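Local coordinates for protein dephospho-CoA kinase (Aquifex aeolicus, PDB 2IF2) that probably catalyses the last step of coenzyme A biosynthesis, the ATP-dependent phosphorylation of the 3'-hydroxyl of dephosphocoenzyme A, at residues A[7-12]-A[159-164]; A[25-30]-A[106-111]; A[126-131]-A[170-175]. One frame throughout, in Å; residues are numbered along the deposited sequence.

Contact 1 (A[7-12]-A[159-164]); sequences TGNIGC and MPIEEK. With SO4 (sulfate ion), chain D.
Lys164 leaves its helix with CG anti to the backbone N (chi1 174°), runs on extended and bends once at chi3 (-74°), a shape that carries NZ to the end of strand 3-8. Asn9 sets its CG beside its own backbone N (chi1 -83°), which turns the amide toward the residues that open helix 161-164. The two side chains cross obliquely and meet at one acceptor. Lys164 NZ donates to Gly8 O over 3.1 Å, and Asn9 ND2 gives Gly8 O a second hydrogen bond, also 3.1 Å, with that oxygen near the plane of its amide. Both donors stand above the carbonyl plane, neither on a lone pair, and they are not bonded to each other. Lys164 NZ also has a weak hydrogen bond to Ser113 O and a long, weak ion pair with Glu117. Ile161 slides past Asn9 in the opposite direction, its CD1 4.0 Å from Asn9 CG, so an apolar branch lies against the buried amide. An alanine in place of Asn9 would probably cost Gly8 O one of these donors and loosen the packing on Ile161. A CB at Gly8 would collide with the carbonyl O of Thr7, so glycine suits this place. Beyond it, a type II turn from Asn9 to Cys12 presents Gly11 N to O3 and Cys12 N to O4 of a bound sulfate, each at 2.7 Å, probably marking a phosphate position of the predicted P-loop. Trp155 packs on Asn9, so the contact joins the C-terminal end of the sheet's central strand to helices 148-155 and 161-164.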
ATOM      1  N   THR A   7      -1.430   3.583   6.386  1.00 62.43           N
ATOM      2  CA  THR A   7      -1.316   2.133   6.329  1.00 63.06           C
ATOM      3  C   THR A   7      -2.464   1.403   7.026  1.00 63.60           C
ATOM      4  O   THR A   7      -3.442   2.015   7.469  1.00 62.80           O
ATOM      5  CB  THR A   7       0.002   1.659   6.952  1.00 63.13           C
ATOM      6  OG1 THR A   7       0.219   0.285   6.615  1.00 63.01           O
ATOM      7  CG2 THR A   7      -0.048   1.797   8.471  1.00 62.98           C
ATOM      8  N   GLY A   8      -2.326   0.083   7.111  1.00 63.73           N
ATOM      9  CA  GLY A   8      -3.332  -0.749   7.740  1.00 63.79           C
ATOM     10  C   GLY A   8      -3.265  -2.148   7.171  1.00 64.58           C
ATOM     11  O   GLY A   8      -2.269  -2.520   6.549  1.00 63.49           O
ATOM     12  N   ASN A   9      -4.311  -2.934   7.393  1.00 66.35           N
ATOM     13  CA  ASN A   9      -4.354  -4.288   6.865  1.00 68.83           C
ATOM     14  C   ASN A   9      -5.407  -4.427   5.769  1.00 70.05           C
ATOM     15  O   ASN A   9      -6.293  -3.584   5.620  1.00 70.42           O
ATOM     16  CB  ASN A   9      -4.623  -5.294   7.986  1.00 69.77           C
ATOM     17  CG  ASN A   9      -3.362  -5.670   8.744  1.00 71.22           C
ATOM     18  OD1 ASN A   9      -3.405  -6.454   9.695  1.00 72.17           O
ATOM     19  ND2 ASN A   9      -2.228  -5.118   8.321  1.00 71.01           N
ATOM     20  N   ILE A  10      -5.295  -5.495   4.992  1.00 71.41           N
ATOM     21  CA  ILE A  10      -6.228  -5.743   3.910  1.00 72.26           C
ATOM     22  C   ILE A  10      -7.663  -5.807   4.431  1.00 72.61           C
ATOM     23  O   ILE A  10      -7.977  -6.551   5.365  1.00 72.02           O
ATOM     24  CB  ILE A  10      -5.871  -7.059   3.177  1.00 72.47           C
ATOM     25  CG1 ILE A  10      -6.849  -7.299   2.029  1.00 72.95           C
ATOM     26  CG2 ILE A  10      -5.870  -8.221   4.155  1.00 72.74           C
ATOM     27  CD1 ILE A  10      -6.815  -6.216   0.957  1.00 74.39           C
ATOM     28  N   GLY A  11      -8.523  -4.998   3.825  1.00 73.61           N
ATOM     29  CA  GLY A  11      -9.917  -4.960   4.217  1.00 74.45           C
ATOM     30  C   GLY A  11     -10.180  -4.132   5.458  1.00 75.04           C
ATOM     31  O   GLY A  11     -11.105  -4.429   6.207  1.00 76.53           O
ATOM     32  N   CYS A  12      -9.381  -3.094   5.683  1.00 74.43           N
ATOM     33  CA  CYS A  12      -9.564  -2.247   6.855  1.00 73.92           C
ATOM     34  C   CYS A  12     -10.203  -0.924   6.501  1.00 72.05           C
ATOM     35  O   CYS A  12     -10.691  -0.203   7.372  1.00 71.76           O
ATOM     36  CB  CYS A  12      -8.227  -2.011   7.541  1.00 75.99           C
ATOM     37  SG  CYS A  12      -7.573  -3.521   8.288  1.00 83.25           S
HETATM   38  N   MSE A 159       1.409  -8.184   9.872  1.00112.11           N
HETATM   39  CA  MSE A 159       1.542  -8.366  11.310  1.00114.54           C
HETATM   40  C   MSE A 159       0.228  -8.081  12.024  1.00115.47           C
HETATM   41  O   MSE A 159      -0.655  -7.419  11.482  1.00115.49           O
HETATM   42  CB  MSE A 159       2.618  -7.439  11.873  1.00116.51           C
HETATM   43  CG  MSE A 159       2.215  -5.978  11.920  1.00118.73           C
HETATM   44 SE   MSE A 159       3.288  -4.983  13.192  1.00124.40          SE
HETATM   45  CE  MSE A 159       4.909  -4.849  12.151  1.00121.30           C
ATOM     46  N   PRO A 160       0.084  -8.582  13.262  1.00116.40           N
ATOM     47  CA  PRO A 160      -1.130  -8.375  14.056  1.00116.66           C
ATOM     48  C   PRO A 160      -1.514  -6.908  14.093  1.00116.37           C
ATOM     49  O   PRO A 160      -0.794  -6.082  14.659  1.00116.36           O
ATOM     50  CB  PRO A 160      -0.733  -8.897  15.430  1.00117.20           C
ATOM     51  CG  PRO A 160       0.177 -10.029  15.086  1.00117.75           C
ATOM     52  CD  PRO A 160       1.043  -9.430  13.993  1.00117.09           C
ATOM     53  N   ILE A 161      -2.653  -6.593  13.481  1.00115.72           N
ATOM     54  CA  ILE A 161      -3.151  -5.220  13.424  1.00115.02           C
ATOM     55  C   ILE A 161      -3.203  -4.597  14.820  1.00114.32           C
ATOM     56  O   ILE A 161      -2.973  -3.395  14.989  1.00114.18           O
ATOM     57  CB  ILE A 161      -4.570  -5.164  12.794  1.00114.78           C
ATOM     58  CG1 ILE A 161      -4.993  -3.709  12.591  1.00114.71           C
ATOM     59  CG2 ILE A 161      -5.573  -5.892  13.679  1.00114.82           C
ATOM     60  CD1 ILE A 161      -4.123  -2.947  11.604  1.00114.15           C
ATOM     61  N   GLU A 162      -3.491  -5.428  15.817  1.00112.76           N
ATOM     62  CA  GLU A 162      -3.580  -4.971  17.193  1.00110.99           C
ATOM     63  C   GLU A 162      -2.211  -4.533  17.716  1.00110.15           C
ATOM     64  O   GLU A 162      -2.106  -3.929  18.784  1.00109.48           O
ATOM     65  CB  GLU A 162      -4.160  -6.085  18.062  1.00110.54           C
ATOM     66  CG  GLU A 162      -5.321  -6.826  17.403  1.00109.12           C
ATOM     67  CD  GLU A 162      -6.503  -7.019  18.332  1.00108.48           C
ATOM     68  OE1 GLU A 162      -7.440  -7.757  17.959  1.00107.68           O
ATOM     69  OE2 GLU A 162      -6.498  -6.428  19.433  1.00107.66           O
ATOM     70  N   GLU A 163      -1.165  -4.840  16.954  1.00109.53           N
ATOM     71  CA  GLU A 163       0.195  -4.457  17.327  1.00109.08           C
ATOM     72  C   GLU A 163       0.612  -3.287  16.429  1.00107.41           C
ATOM     73  O   GLU A 163       1.274  -2.351  16.886  1.00107.48           O
ATOM     74  CB  GLU A 163       1.160  -5.642  17.139  1.00110.59           C
ATOM     75  CG  GLU A 163       2.089  -5.952  18.344  1.00112.24           C
ATOM     76  CD  GLU A 163       3.282  -4.999  18.487  1.00112.74           C
ATOM     77  OE1 GLU A 163       4.097  -4.900  17.543  1.00112.54           O
ATOM     78  OE2 GLU A 163       3.414  -4.362  19.555  1.00112.61           O
ATOM     79  N   LYS A 164       0.212  -3.341  15.158  1.00104.40           N
ATOM     80  CA  LYS A 164       0.542  -2.287  14.203  1.00101.51           C
ATOM     81  C   LYS A 164       0.047  -0.936  14.686  1.00100.18           C
ATOM     82  O   LYS A 164       0.712   0.079  14.496  1.00 99.26           O
ATOM     83  CB  LYS A 164      -0.066  -2.591  12.830  1.00101.25           C
ATOM     84  CG  LYS A 164       0.110  -1.460  11.815  1.00100.34           C
ATOM     85  CD  LYS A 164      -0.338  -1.848  10.407  1.00 98.78           C
ATOM     86  CE  LYS A 164       0.644  -2.794   9.738  1.00 97.43           C
ATOM     87  NZ  LYS A 164       0.256  -3.088   8.331  1.00 96.16           N
TER
HETATM   88  S   SO4 D 301      -8.655  -2.032   2.298  1.00 46.19           S
HETATM   89  O1  SO4 D 301     -10.131  -1.994   2.383  1.00 45.22           O
HETATM   90  O2  SO4 D 301      -8.194  -0.917   1.460  1.00 44.71           O
HETATM   91  O3  SO4 D 301      -8.222  -3.311   1.691  1.00 43.72           O
HETATM   92  O4  SO4 D 301      -8.068  -1.899   3.651  1.00 45.12           O

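Contact 2 (A[25-30]-A[106-111]); sequences GAYVLD and TLFILE
Strands 27-30 and 108-111 form an edge pair of the parallel sheet of this P-loop kinase, in register from Tyr27 with Phe108 to Asp30 with Glu111. Tyr27 N donates to Leu107 O, Ile109 N to Tyr27 O, Leu29 N to Ile109 O and Glu111 N to Leu29 O. On one face Tyr27 and Phe108 lie side by side, both with CG anti to the backbone N. Their planes are 17° apart but slid so far that the rings barely overlap, Tyr27 CD1 lying 3.7 Å from Phe108 CD2. Leu29 brings CD2 to the edge of the Phe108 ring. These apolar surfaces pack on helix 95-101, Ile98 meeting Tyr27 and Leu29, Ile95 meeting Phe108. The other face, toward helix 14-23, carries Val28 beside Ile109, beta-branched residues that suit extended backbone, Val28 CG1 4.1 Å from Ile109 CG2; Val28 touches Ala18 and Ile109 Phe21. Farther along, Asp30 and Glu111 cross obliquely, their carboxylate planes 50° apart. Asp30 OD1 caps Lys33 N, and Glu111 touches Lys14 of the predicted ATP site, whose positive charge would probably offset part of the repulsion. Asp30 OD2 stands 3.2 Å from Glu111 OE1, with no hydrogen bond between them.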
ATOM      1  N   GLY A  25      -9.110  17.210   0.226  1.00 40.98           N
ATOM      2  CA  GLY A  25      -8.104  18.013  -0.464  1.00 43.39           C
ATOM      3  C   GLY A  25      -6.746  17.338  -0.564  1.00 44.16           C
ATOM      4  O   GLY A  25      -5.941  17.630  -1.448  1.00 43.12           O
ATOM      5  N   ALA A  26      -6.498  16.421   0.361  1.00 45.22           N
ATOM      6  CA  ALA A  26      -5.242  15.700   0.393  1.00 45.91           C
ATOM      7  C   ALA A  26      -4.991  14.974  -0.922  1.00 45.99           C
ATOM      8  O   ALA A  26      -5.925  14.687  -1.669  1.00 45.01           O
ATOM      9  CB  ALA A  26      -5.251  14.703   1.554  1.00 46.82           C
ATOM     10  N   TYR A  27      -3.717  14.690  -1.192  1.00 47.67           N
ATOM     11  CA  TYR A  27      -3.296  13.968  -2.390  1.00 49.04           C
ATOM     12  C   TYR A  27      -2.813  12.596  -1.949  1.00 50.23           C
ATOM     13  O   TYR A  27      -1.649  12.432  -1.589  1.00 50.11           O
ATOM     14  CB  TYR A  27      -2.149  14.689  -3.099  1.00 47.81           C
ATOM     15  CG  TYR A  27      -1.774  14.060  -4.427  1.00 48.64           C
ATOM     16  CD1 TYR A  27      -1.077  12.850  -4.491  1.00 48.38           C
ATOM     17  CD2 TYR A  27      -2.156  14.653  -5.630  1.00 49.63           C
ATOM     18  CE1 TYR A  27      -0.776  12.243  -5.729  1.00 47.93           C
ATOM     19  CE2 TYR A  27      -1.862  14.056  -6.870  1.00 48.50           C
ATOM     20  CZ  TYR A  27      -1.174  12.854  -6.912  1.00 47.46           C
ATOM     21  OH  TYR A  27      -0.901  12.277  -8.132  1.00 43.34           O
ATOM     22  N   VAL A  28      -3.710  11.615  -1.981  1.00 51.35           N
ATOM     23  CA  VAL A  28      -3.374  10.261  -1.577  1.00 52.26           C
ATOM     24  C   VAL A  28      -2.998   9.417  -2.779  1.00 53.12           C
ATOM     25  O   VAL A  28      -3.773   9.328  -3.732  1.00 53.08           O
ATOM     26  CB  VAL A  28      -4.552   9.575  -0.889  1.00 52.99           C
ATOM     27  CG1 VAL A  28      -4.077   8.305  -0.208  1.00 54.22           C
ATOM     28  CG2 VAL A  28      -5.202  10.520   0.101  1.00 53.66           C
ATOM     29  N   LEU A  29      -1.808   8.808  -2.718  1.00 54.10           N
ATOM     30  CA  LEU A  29      -1.272   7.935  -3.775  1.00 55.02           C
ATOM     31  C   LEU A  29      -1.139   6.494  -3.291  1.00 57.33           C
ATOM     32  O   LEU A  29      -0.298   6.182  -2.432  1.00 58.17           O
ATOM     33  CB  LEU A  29       0.111   8.418  -4.256  1.00 51.86           C
ATOM     34  CG  LEU A  29       1.016   7.469  -5.070  1.00 48.41           C
ATOM     35  CD1 LEU A  29       0.337   7.047  -6.356  1.00 46.66           C
ATOM     36  CD2 LEU A  29       2.324   8.167  -5.379  1.00 44.69           C
ATOM     37  N   ASP A  30      -1.974   5.627  -3.863  1.00 58.32           N
ATOM     38  CA  ASP A  30      -1.995   4.197  -3.554  1.00 58.55           C
ATOM     39  C   ASP A  30      -0.716   3.572  -4.113  1.00 58.25           C
ATOM     40  O   ASP A  30      -0.597   3.339  -5.317  1.00 57.70           O
ATOM     41  CB  ASP A  30      -3.210   3.549  -4.217  1.00 59.69           C
ATOM     42  CG  ASP A  30      -3.392   2.104  -3.823  1.00 60.23           C
ATOM     43  OD1 ASP A  30      -2.388   1.388  -3.605  1.00 60.48           O
ATOM     44  OD2 ASP A  30      -4.557   1.673  -3.746  1.00 62.13           O
ATOM     45  N   THR A 106       0.575  21.233   0.242  1.00 79.11           N
ATOM     46  CA  THR A 106      -0.398  20.206  -0.131  1.00 75.78           C
ATOM     47  C   THR A 106      -0.219  19.017   0.804  1.00 74.16           C
ATOM     48  O   THR A 106       0.886  18.742   1.274  1.00 74.15           O
ATOM     49  CB  THR A 106      -0.193  19.736  -1.594  1.00 74.77           C
ATOM     50  OG1 THR A 106      -1.286  18.905  -1.993  1.00 74.79           O
ATOM     51  CG2 THR A 106       1.089  18.941  -1.727  1.00 74.57           C
ATOM     52  N   LEU A 107      -1.309  18.316   1.076  1.00 71.93           N
ATOM     53  CA  LEU A 107      -1.257  17.175   1.970  1.00 69.72           C
ATOM     54  C   LEU A 107      -1.054  15.915   1.144  1.00 69.51           C
ATOM     55  O   LEU A 107      -1.995  15.376   0.564  1.00 70.09           O
ATOM     56  CB  LEU A 107      -2.549  17.112   2.787  1.00 67.82           C
ATOM     57  CG  LEU A 107      -2.508  16.482   4.180  1.00 66.18           C
ATOM     58  CD1 LEU A 107      -2.842  15.025   4.074  1.00 65.88           C
ATOM     59  CD2 LEU A 107      -1.146  16.705   4.828  1.00 64.70           C
ATOM     60  N   PHE A 108       0.195  15.465   1.083  1.00 68.84           N
ATOM     61  CA  PHE A 108       0.558  14.278   0.329  1.00 67.65           C
ATOM     62  C   PHE A 108       0.616  13.031   1.212  1.00 67.89           C
ATOM     63  O   PHE A 108       1.449  12.926   2.112  1.00 67.81           O
ATOM     64  CB  PHE A 108       1.905  14.507  -0.359  1.00 65.97           C
ATOM     65  CG  PHE A 108       2.404  13.318  -1.119  1.00 65.31           C
ATOM     66  CD1 PHE A 108       3.233  12.389  -0.512  1.00 64.93           C
ATOM     67  CD2 PHE A 108       2.011  13.102  -2.430  1.00 65.42           C
ATOM     68  CE1 PHE A 108       3.659  11.262  -1.199  1.00 64.34           C
ATOM     69  CE2 PHE A 108       2.432  11.976  -3.125  1.00 64.99           C
ATOM     70  CZ  PHE A 108       3.255  11.056  -2.507  1.00 64.37           C
ATOM     71  N   ILE A 109      -0.287  12.092   0.950  1.00 68.11           N
ATOM     72  CA  ILE A 109      -0.345  10.846   1.700  1.00 69.06           C
ATOM     73  C   ILE A 109      -0.016   9.686   0.770  1.00 70.64           C
ATOM     74  O   ILE A 109      -0.245   9.765  -0.440  1.00 70.79           O
ATOM     75  CB  ILE A 109      -1.745  10.612   2.302  1.00 68.20           C
ATOM     76  CG1 ILE A 109      -2.106  11.772   3.233  1.00 68.16           C
ATOM     77  CG2 ILE A 109      -1.776   9.275   3.038  1.00 66.16           C
ATOM     78  CD1 ILE A 109      -3.513  11.698   3.822  1.00 68.05           C
ATOM     79  N   LEU A 110       0.523   8.611   1.337  1.00 72.09           N
ATOM     80  CA  LEU A 110       0.881   7.430   0.560  1.00 72.34           C
ATOM     81  C   LEU A 110       0.402   6.167   1.275  1.00 73.25           C
ATOM     82  O   LEU A 110       0.845   5.869   2.378  1.00 73.18           O
ATOM     83  CB  LEU A 110       2.401   7.390   0.355  1.00 70.50           C
ATOM     84  CG  LEU A 110       2.979   6.189  -0.393  1.00 68.94           C
ATOM     85  CD1 LEU A 110       4.038   6.642  -1.372  1.00 67.67           C
ATOM     86  CD2 LEU A 110       3.548   5.207   0.604  1.00 68.15           C
ATOM     87  N   GLU A 111      -0.514   5.434   0.654  1.00 74.41           N
ATOM     88  CA  GLU A 111      -1.025   4.217   1.263  1.00 75.79           C
ATOM     89  C   GLU A 111      -0.448   2.984   0.586  1.00 76.33           C
ATOM     90  O   GLU A 111      -0.582   2.813  -0.625  1.00 76.23           O
ATOM     91  CB  GLU A 111      -2.544   4.168   1.174  1.00 76.83           C
ATOM     92  CG  GLU A 111      -3.050   4.216  -0.241  1.00 78.34           C
ATOM     93  CD  GLU A 111      -4.427   3.618  -0.385  1.00 80.22           C
ATOM     94  OE1 GLU A 111      -5.057   3.859  -1.442  1.00 81.80           O
ATOM     95  OE2 GLU A 111      -4.875   2.901   0.547  1.00 78.71           O
TER

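Contact 3 (A[126-131]-A[170-175]); sequences KLIVVY and YVIDNS
The parallel strands 126-130 and 170-171 close one side of the central sheet, the second of them short and weakly bonded. Val129 N donates almost straight to Tyr170 O (2.9 Å), nearly along the C=O axis, and Val129 O accepts a weak, bent bond from Ile172 N. After an inverse gamma turn centred on Ile172 the chains meet again, where Asn174 N reaches Tyr131 O at 2.9 Å in the carbonyl plane. Val129 and Val171, beta-branched residues that suit extended backbone, pack side by side on one face, Val129 CG1 3.5 Å from Val171 CG2. Across the sheet from them Ile128 crosses Tyr170 obliquely, and Ile128 CG2 lies 4.1 Å from Tyr170 CB. Helix 178-190 packs on Tyr170 and Ile172 here, which suits their large apolar surface. At the far end Asp173 OD1 meets the edge of the Tyr131 ring, 3.5 Å from Tyr131 CD2. The same oxygen accepts from Ser175 OG at 2.7 Å on its syn lone pair, which would help fix the carboxylate's rotation. Val130 CG2 lies against Asn174 CB, close to Lys14 of the P-loop. This is the parallel alpha/beta architecture of P-loop kinases, with strand order 2-3-1-4-5.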
ATOM      1  N   LYS A 126       4.812  11.598   9.688  1.00 91.85           N
ATOM      2  CA  LYS A 126       3.875  10.907  10.550  1.00 88.82           C
ATOM      3  C   LYS A 126       3.261   9.699   9.842  1.00 86.44           C
ATOM      4  O   LYS A 126       3.295   9.601   8.609  1.00 85.35           O
ATOM      5  CB  LYS A 126       2.791  11.888  10.974  1.00 89.52           C
ATOM      6  CG  LYS A 126       3.325  13.089  11.726  1.00 89.70           C
ATOM      7  CD  LYS A 126       3.712  12.706  13.143  1.00 90.23           C
ATOM      8  CE  LYS A 126       3.879  13.938  14.014  1.00 90.12           C
ATOM      9  NZ  LYS A 126       4.064  13.581  15.442  1.00 90.56           N
ATOM     10  N   LEU A 127       2.710   8.781  10.635  1.00 83.67           N
ATOM     11  CA  LEU A 127       2.073   7.570  10.108  1.00 80.99           C
ATOM     12  C   LEU A 127       0.632   7.465  10.587  1.00 79.54           C
ATOM     13  O   LEU A 127       0.305   7.807  11.724  1.00 78.12           O
ATOM     14  CB  LEU A 127       2.844   6.314  10.533  1.00 80.21           C
ATOM     15  CG  LEU A 127       2.288   4.944  10.133  1.00 79.16           C
ATOM     16  CD1 LEU A 127       2.277   4.766   8.627  1.00 78.89           C
ATOM     17  CD2 LEU A 127       3.147   3.877  10.768  1.00 79.63           C
ATOM     18  N   ILE A 128      -0.226   6.989   9.699  1.00 78.46           N
ATOM     19  CA  ILE A 128      -1.629   6.845  10.002  1.00 77.90           C
ATOM     20  C   ILE A 128      -2.008   5.406   9.771  1.00 78.20           C
ATOM     21  O   ILE A 128      -1.711   4.845   8.719  1.00 77.59           O
ATOM     22  CB  ILE A 128      -2.470   7.732   9.089  1.00 77.46           C
ATOM     23  CG1 ILE A 128      -1.910   9.151   9.119  1.00 77.62           C
ATOM     24  CG2 ILE A 128      -3.929   7.697   9.523  1.00 76.70           C
ATOM     25  CD1 ILE A 128      -2.663  10.139   8.264  1.00 78.08           C
ATOM     26  N   VAL A 129      -2.657   4.808  10.758  1.00 78.97           N
ATOM     27  CA  VAL A 129      -3.068   3.424  10.644  1.00 80.61           C
ATOM     28  C   VAL A 129      -4.553   3.280  10.936  1.00 81.67           C
ATOM     29  O   VAL A 129      -5.085   3.923  11.842  1.00 81.46           O
ATOM     30  CB  VAL A 129      -2.263   2.538  11.604  1.00 80.78           C
ATOM     31  CG1 VAL A 129      -2.400   3.062  13.019  1.00 81.90           C
ATOM     32  CG2 VAL A 129      -2.736   1.097  11.503  1.00 81.04           C
ATOM     33  N   VAL A 130      -5.212   2.435  10.150  1.00 83.18           N
ATOM     34  CA  VAL A 130      -6.641   2.188  10.281  1.00 85.07           C
ATOM     35  C   VAL A 130      -6.891   0.840  10.958  1.00 86.56           C
ATOM     36  O   VAL A 130      -6.581  -0.210  10.404  1.00 86.07           O
ATOM     37  CB  VAL A 130      -7.320   2.241   8.879  1.00 84.86           C
ATOM     38  CG1 VAL A 130      -6.565   1.362   7.905  1.00 86.34           C
ATOM     39  CG2 VAL A 130      -8.770   1.814   8.971  1.00 85.31           C
ATOM     40  N   TYR A 131      -7.442   0.883  12.167  1.00 89.57           N
ATOM     41  CA  TYR A 131      -7.723  -0.328  12.928  1.00 92.88           C
ATOM     42  C   TYR A 131      -9.039  -0.967  12.528  1.00 93.99           C
ATOM     43  O   TYR A 131      -9.982  -0.284  12.137  1.00 94.44           O
ATOM     44  CB  TYR A 131      -7.761  -0.022  14.428  1.00 95.20           C
ATOM     45  CG  TYR A 131      -8.283  -1.164  15.284  1.00 98.29           C
ATOM     46  CD1 TYR A 131      -7.512  -2.311  15.512  1.00 99.59           C
ATOM     47  CD2 TYR A 131      -9.555  -1.101  15.858  1.00 99.94           C
ATOM     48  CE1 TYR A 131      -7.999  -3.368  16.299  1.00101.03           C
ATOM     49  CE2 TYR A 131     -10.052  -2.150  16.640  1.00101.44           C
ATOM     50  CZ  TYR A 131      -9.273  -3.277  16.858  1.00101.77           C
ATOM     51  OH  TYR A 131      -9.770  -4.303  17.639  1.00101.75           O
ATOM     52  N   TYR A 170      -1.585   8.294  14.645  1.00 82.80           N
ATOM     53  CA  TYR A 170      -2.989   8.530  14.337  1.00 79.38           C
ATOM     54  C   TYR A 170      -3.679   7.217  13.995  1.00 77.38           C
ATOM     55  O   TYR A 170      -3.234   6.478  13.113  1.00 77.07           O
ATOM     56  CB  TYR A 170      -3.125   9.489  13.167  1.00 78.51           C
ATOM     57  CG  TYR A 170      -2.597  10.870  13.439  1.00 77.78           C
ATOM     58  CD1 TYR A 170      -1.607  11.417  12.637  1.00 77.67           C
ATOM     59  CD2 TYR A 170      -3.117  11.651  14.463  1.00 77.51           C
ATOM     60  CE1 TYR A 170      -1.148  12.705  12.833  1.00 76.75           C
ATOM     61  CE2 TYR A 170      -2.658  12.950  14.670  1.00 76.69           C
ATOM     62  CZ  TYR A 170      -1.673  13.467  13.844  1.00 76.52           C
ATOM     63  OH  TYR A 170      -1.199  14.743  14.001  1.00 76.81           O
ATOM     64  N   VAL A 171      -4.767   6.924  14.693  1.00 74.59           N
ATOM     65  CA  VAL A 171      -5.487   5.691  14.439  1.00 72.19           C
ATOM     66  C   VAL A 171      -6.969   5.930  14.230  1.00 71.31           C
ATOM     67  O   VAL A 171      -7.715   6.149  15.182  1.00 71.04           O
ATOM     68  CB  VAL A 171      -5.313   4.704  15.595  1.00 71.67           C
ATOM     69  CG1 VAL A 171      -5.973   3.378  15.243  1.00 70.08           C
ATOM     70  CG2 VAL A 171      -3.834   4.515  15.894  1.00 71.02           C
ATOM     71  N   ILE A 172      -7.398   5.886  12.976  1.00 70.07           N
ATOM     72  CA  ILE A 172      -8.804   6.096  12.678  1.00 69.59           C
ATOM     73  C   ILE A 172      -9.577   4.787  12.655  1.00 68.44           C
ATOM     74  O   ILE A 172      -9.843   4.234  11.590  1.00 69.82           O
ATOM     75  CB  ILE A 172      -9.009   6.832  11.325  1.00 69.30           C
ATOM     76  CG1 ILE A 172      -8.091   6.261  10.260  1.00 69.77           C
ATOM     77  CG2 ILE A 172      -8.728   8.307  11.485  1.00 68.74           C
ATOM     78  CD1 ILE A 172      -8.040   7.113   9.021  1.00 71.29           C
ATOM     79  N   ASP A 173      -9.940   4.292  13.835  1.00 65.61           N
ATOM     80  CA  ASP A 173     -10.695   3.051  13.937  1.00 62.76           C
ATOM     81  C   ASP A 173     -11.837   2.975  12.921  1.00 60.77           C
ATOM     82  O   ASP A 173     -12.698   3.853  12.877  1.00 58.76           O
ATOM     83  CB  ASP A 173     -11.264   2.906  15.347  1.00 63.38           C
ATOM     84  CG  ASP A 173     -12.439   1.958  15.400  1.00 63.92           C
ATOM     85  OD1 ASP A 173     -12.332   0.843  14.850  1.00 64.80           O
ATOM     86  OD2 ASP A 173     -13.473   2.329  15.986  1.00 65.88           O
ATOM     87  N   ASN A 174     -11.842   1.917  12.116  1.00 59.47           N
ATOM     88  CA  ASN A 174     -12.880   1.728  11.104  1.00 59.54           C
ATOM     89  C   ASN A 174     -13.687   0.447  11.364  1.00 59.86           C
ATOM     90  O   ASN A 174     -13.893  -0.369  10.457  1.00 60.09           O
ATOM     91  CB  ASN A 174     -12.247   1.675   9.703  1.00 57.26           C
ATOM     92  CG  ASN A 174     -13.265   1.870   8.580  1.00 55.31           C
ATOM     93  OD1 ASN A 174     -13.055   1.410   7.464  1.00 56.02           O
ATOM     94  ND2 ASN A 174     -14.354   2.569   8.869  1.00 53.26           N
ATOM     95  N   SER A 175     -14.138   0.276  12.605  1.00 60.10           N
ATOM     96  CA  SER A 175     -14.930  -0.892  12.995  1.00 60.68           C
ATOM     97  C   SER A 175     -16.361  -0.467  13.308  1.00 60.80           C
ATOM     98  O   SER A 175     -17.299  -1.247  13.143  1.00 59.24           O
ATOM     99  CB  SER A 175     -14.336  -1.550  14.239  1.00 60.78           C
ATOM    100  OG  SER A 175     -14.526  -0.724  15.376  1.00 61.38           O
TER

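All three contacts involve the central parallel sheet, whose order is 27-30, 108-111, 3-8, 126-130, 170-171. Contact 2 pairs the strands at one edge and contact 3 those at the other, their centres about 15 Å apart; strand 3-8 of contact 1 runs between them. Contacts 1 and 3 touch, centres about 9 Å apart, through probable backbone hydrogen bonds of Thr7 with Ile128 and Val130. Contact 2 lies about 19 Å from contact 1 between centres. Along the chain contact 2 falls between the segments of contact 1, whereas contacts 1 and 3 interleave. The strands' C-terminal ends come together beside the predicted ATP site, through Gly11 and Cys12 of contact 1, Glu111 of contact 2 and Val130 of contact 3.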